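Local atomic coordinates of hypothetical protein (Clostridium sporogenes ATCC 15579, PDB entry 4QRK), a protein that is of unknown function but, as a right-handed beta-helix of the DUF2154 family, may take part in cell adhesion. Residues A[133-143]-A[157-166]. Numbering follows the deposited sequence.
Sequences GKVDLDISGNY and EATVYLPKSI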
loop_
_atom_site.group_PDB
_atom_site.type_symbol
_atom_site.label_atom_id
_atom_site.label_comp_id
_atom_site.label_asym_id
_atom_site.label_seq_id
_atom_site.Cartn_x
_atom_site.Cartn_y
_atom_site.Cartn_z
ATOM N N GLY A 133 -5.981 9.022 8.215
ATOM C CA GLY A 133 -6.101 9.308 6.794
ATOM C C GLY A 133 -6.885 8.259 6.064
ATOM O O GLY A 133 -7.664 7.536 6.650
ATOM N N LYS A 134 -6.656 8.154 4.777
ATOM C CA LYS A 134 -7.402 7.227 3.934
ATOM C C LYS A 134 -6.460 6.325 3.195
ATOM O O LYS A 134 -5.385 6.742 2.729
ATOM C CB LYS A 134 -8.175 7.950 2.844
ATOM C CG LYS A 134 -9.216 8.944 3.230
ATOM C CD LYS A 134 -9.995 9.359 1.942
ATOM C CE LYS A 134 -10.994 8.250 1.499
ATOM N NZ LYS A 134 -11.424 8.311 0.065
ATOM N N VAL A 135 -6.924 5.101 3.021
ATOM C CA VAL A 135 -6.257 4.102 2.216
ATOM C C VAL A 135 -7.235 3.631 1.132
ATOM O O VAL A 135 -8.368 3.251 1.443
ATOM C CB VAL A 135 -5.880 2.879 3.054
ATOM C CG1 VAL A 135 -5.350 1.762 2.175
ATOM C CG2 VAL A 135 -4.865 3.238 4.092
ATOM N N ASP A 136 -6.809 3.662 -0.125
ATOM C CA ASP A 136 -7.619 3.108 -1.252
ATOM C C ASP A 136 -6.713 2.241 -2.086
ATOM O O ASP A 136 -5.733 2.746 -2.673
ATOM C CB ASP A 136 -8.216 4.211 -2.149
ATOM C CG ASP A 136 -9.266 5.052 -1.446
ATOM O OD1 ASP A 136 -8.895 6.021 -0.743
ATOM O OD2 ASP A 136 -10.470 4.770 -1.633
ATOM N N LEU A 137 -7.004 0.943 -2.140
ATOM C CA LEU A 137 -6.109 -0.032 -2.719
ATOM C C LEU A 137 -6.822 -0.931 -3.673
ATOM O O LEU A 137 -7.872 -1.518 -3.320
ATOM C CB LEU A 137 -5.558 -0.961 -1.639
ATOM C CG LEU A 137 -4.547 -0.532 -0.620
ATOM C CD1 LEU A 137 -4.372 -1.661 0.377
ATOM C CD2 LEU A 137 -3.268 -0.249 -1.363
ATOM N N ASP A 138 -6.268 -1.037 -4.869
ATOM C CA ASP A 138 -6.747 -1.977 -5.852
ATOM C C ASP A 138 -5.783 -3.130 -5.816
ATOM O O ASP A 138 -4.642 -3.039 -6.251
ATOM C CB ASP A 138 -6.826 -1.368 -7.240
ATOM C CG ASP A 138 -7.488 -2.297 -8.240
ATOM O OD1 ASP A 138 -7.430 -3.549 -8.043
ATOM O OD2 ASP A 138 -8.067 -1.775 -9.219
ATOM N N ILE A 139 -6.247 -4.227 -5.255
ATOM C CA ILE A 139 -5.467 -5.459 -5.280
ATOM C C ILE A 139 -6.314 -6.528 -5.940
ATOM O O ILE A 139 -6.452 -7.628 -5.436
ATOM C CB ILE A 139 -4.995 -5.896 -3.889
ATOM C CG1 ILE A 139 -6.112 -5.777 -2.889
ATOM C CG2 ILE A 139 -3.904 -4.989 -3.383
ATOM C CD1 ILE A 139 -5.817 -6.526 -1.575
ATOM N N SER A 140 -6.819 -6.206 -7.125
ATOM C CA SER A 140 -7.764 -7.068 -7.836
ATOM C C SER A 140 -7.089 -7.842 -8.982
ATOM O O SER A 140 -7.734 -8.336 -9.880
ATOM C CB SER A 140 -8.954 -6.228 -8.358
ATOM O OG SER A 140 -8.563 -5.329 -9.409
ATOM N N GLY A 141 -5.782 -7.961 -8.933
ATOM C CA GLY A 141 -5.064 -8.738 -9.921
ATOM C C GLY A 141 -5.317 -10.256 -9.850
ATOM O O GLY A 141 -5.785 -10.812 -8.840
ATOM N N ASN A 142 -4.994 -10.919 -10.949
ATOM C CA ASN A 142 -5.014 -12.367 -11.028
ATOM C C ASN A 142 -3.648 -12.886 -10.568
ATOM O O ASN A 142 -2.805 -13.277 -11.362
ATOM C CB ASN A 142 -5.326 -12.777 -12.467
ATOM C CG ASN A 142 -5.443 -14.272 -12.627
ATOM O OD1 ASN A 142 -4.768 -14.878 -13.464
ATOM N ND2 ASN A 142 -6.284 -14.886 -11.804
ATOM N N TYR A 143 -3.406 -12.785 -9.269
ATOM C CA TYR A 143 -2.104 -13.127 -8.707
ATOM C C TYR A 143 -1.814 -14.638 -8.900
ATOM O O TYR A 143 -2.715 -15.473 -8.849
ATOM C CB TYR A 143 -2.013 -12.660 -7.243
ATOM C CG TYR A 143 -2.280 -11.161 -7.131
ATOM C CD1 TYR A 143 -1.416 -10.230 -7.703
ATOM C CD2 TYR A 143 -3.431 -10.690 -6.525
ATOM C CE1 TYR A 143 -1.688 -8.863 -7.626
ATOM C CE2 TYR A 143 -3.709 -9.359 -6.440
ATOM C CZ TYR A 143 -2.844 -8.442 -6.997
ATOM O OH TYR A 143 -3.174 -7.110 -6.899
ATOM N N GLU A 157 -10.660 5.911 6.809
ATOM C CA GLU A 157 -11.333 4.920 5.974
ATOM C C GLU A 157 -10.319 4.101 5.212
ATOM O O GLU A 157 -9.252 4.606 4.843
ATOM C CB GLU A 157 -12.195 5.685 4.947
ATOM C CG GLU A 157 -13.302 4.889 4.281
ATOM C CD GLU A 157 -14.429 5.793 3.711
ATOM O OE1 GLU A 157 -14.184 7.011 3.528
ATOM O OE2 GLU A 157 -15.553 5.288 3.456
ATOM N N ALA A 158 -10.660 2.842 4.955
ATOM C CA ALA A 158 -9.857 1.978 4.101
ATOM C C ALA A 158 -10.804 1.334 3.072
ATOM O O ALA A 158 -11.897 0.877 3.433
ATOM C CB ALA A 158 -9.160 0.921 4.944
ATOM N N THR A 159 -10.433 1.382 1.796
ATOM C CA THR A 159 -11.211 0.762 0.723
ATOM C C THR A 159 -10.312 -0.140 -0.065
ATOM O O THR A 159 -9.212 0.273 -0.487
ATOM C CB THR A 159 -11.761 1.796 -0.258
ATOM O OG1 THR A 159 -12.651 2.651 0.425
ATOM C CG2 THR A 159 -12.539 1.119 -1.420
ATOM N N VAL A 160 -10.738 -1.386 -0.231
ATOM C CA VAL A 160 -9.928 -2.371 -0.909
ATOM C C VAL A 160 -10.732 -3.052 -2.018
ATOM O O VAL A 160 -11.855 -3.494 -1.769
ATOM C CB VAL A 160 -9.433 -3.407 0.103
ATOM C CG1 VAL A 160 -8.428 -4.323 -0.510
ATOM C CG2 VAL A 160 -8.792 -2.683 1.298
ATOM N N TYR A 161 -10.163 -3.098 -3.228
ATOM C CA TYR A 161 -10.740 -3.820 -4.357
ATOM C C TYR A 161 -10.025 -5.152 -4.537
ATOM O O TYR A 161 -8.818 -5.198 -4.645
ATOM C CB TYR A 161 -10.672 -2.997 -5.660
ATOM C CG TYR A 161 -11.386 -1.655 -5.539
ATOM C CD1 TYR A 161 -12.741 -1.536 -5.788
ATOM C CD2 TYR A 161 -10.678 -0.509 -5.151
ATOM C CE1 TYR A 161 -13.384 -0.297 -5.643
ATOM C CE2 TYR A 161 -11.302 0.709 -4.993
ATOM C CZ TYR A 161 -12.644 0.810 -5.241
ATOM O OH TYR A 161 -13.206 2.034 -5.076
ATOM N N LEU A 162 -10.800 -6.226 -4.601
ATOM C CA LEU A 162 -10.276 -7.586 -4.614
ATOM C C LEU A 162 -10.750 -8.329 -5.861
ATOM O O LEU A 162 -11.752 -7.979 -6.469
ATOM C CB LEU A 162 -10.729 -8.304 -3.331
ATOM C CG LEU A 162 -10.047 -7.683 -2.115
ATOM C CD1 LEU A 162 -10.818 -7.865 -0.840
ATOM C CD2 LEU A 162 -8.669 -8.215 -1.960
ATOM N N PRO A 163 -10.004 -9.350 -6.271
ATOM C CA PRO A 163 -10.338 -10.011 -7.531
ATOM C C PRO A 163 -11.539 -10.925 -7.364
ATOM O O PRO A 163 -11.809 -11.377 -6.255
ATOM C CB PRO A 163 -9.074 -10.830 -7.835
ATOM C CG PRO A 163 -8.450 -11.071 -6.518
ATOM C CD PRO A 163 -8.854 -9.967 -5.591
ATOM N N LYS A 164 -12.259 -11.178 -8.446
ATOM C CA LYS A 164 -13.344 -12.160 -8.452
ATOM C C LYS A 164 -12.790 -13.545 -8.780
ATOM O O LYS A 164 -13.281 -14.535 -8.281
ATOM C CB LYS A 164 -14.396 -11.768 -9.500
ATOM C CG LYS A 164 -15.179 -10.509 -9.130
ATOM C CD LYS A 164 -16.114 -10.057 -10.233
ATOM C CE LYS A 164 -17.118 -9.039 -9.724
ATOM N NZ LYS A 164 -17.573 -8.147 -10.823
ATOM N N SER A 165 -11.719 -13.580 -9.567
ATOM C CA SER A 165 -11.188 -14.815 -10.159
ATOM C C SER A 165 -10.390 -15.717 -9.227
ATOM O O SER A 165 -10.241 -16.880 -9.504
ATOM C CB SER A 165 -10.272 -14.464 -11.321
ATOM O OG SER A 165 -9.247 -13.575 -10.899
ATOM N N ILE A 166 -9.832 -15.172 -8.158
ATOM C CA ILE A 166 -9.130 -15.990 -7.193
ATOM C C ILE A 166 -9.764 -15.834 -5.825
ATOM O O ILE A 166 -10.467 -14.861 -5.541
ATOM C CB ILE A 166 -7.623 -15.703 -7.183
ATOM C CG1 ILE A 166 -7.294 -14.389 -6.516
ATOM C CG2 ILE A 166 -7.083 -15.684 -8.625
ATOM C CD1 ILE A 166 -5.824 -14.263 -6.236
HETATM O O HOH W 1 -11.020 4.932 1.812
HETATM O O HOH W 2 -11.539 4.146 -4.192
#
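Val135 and Leu137 on one strand, Ala158 and Val160 on the next, sit side by side on the inward face of two parallel strands, neighbouring rungs of a right-handed beta-helix. The axes of strands 134-138 and 157-162 come within 4.7 Å, and their directions differ by 2°; five regular backbone bonds join them, from Val135 N to Glu157 O through to Ile139 N, which meets Tyr161 O at 2.8 Å. Small and branched apolar side chains suit this face because it turns to the core, where Val160 also touches Ile208 of strand 203-210.

Ile139 continues the apolar row beyond the strand. With CG1 set between the backbone N and the carbonyl carbon (chi1 45°), its tip lies alongside Leu162, CD1 only 3.3 Å from Leu162 CD2, a tight fit, and 3.6 Å from Val160 CG1. Pro163 follows, its ring carbons against the carbonyl oxygens of Ile139, Ser140 and Gly141; it has no N-H to give the next ladder bond, to Ile139 O, and its CD lies against that oxygen instead, at 3.4 Å.

The other face is polar. Asp136 OD2 approaches Thr159 CB, while one water joins that oxygen to Tyr161 OH, reaching the ring at its edge, and another links Val135 O to Thr159 OG1. Lys134 and Glu157 lie side by side, pointing the same way, the lysine chain bent at chi3; the lysine makes a long salt bridge to Asp136 OD1, whereas Glu157 OE2 is bonded to Asn216, as is Thr159 OG1. Lys220 serves two residues, as salt-bridge partner of Asp138 OD2 and cation-pi partner of Tyr161.

Just past the strand, Asp138 forms an Asx turn: OD1 accepts Ser140 N at 2.9 Å, nearly along its C-O bond, and takes Ser140 OG on its syn lone pair in a short bond of 2.5 Å.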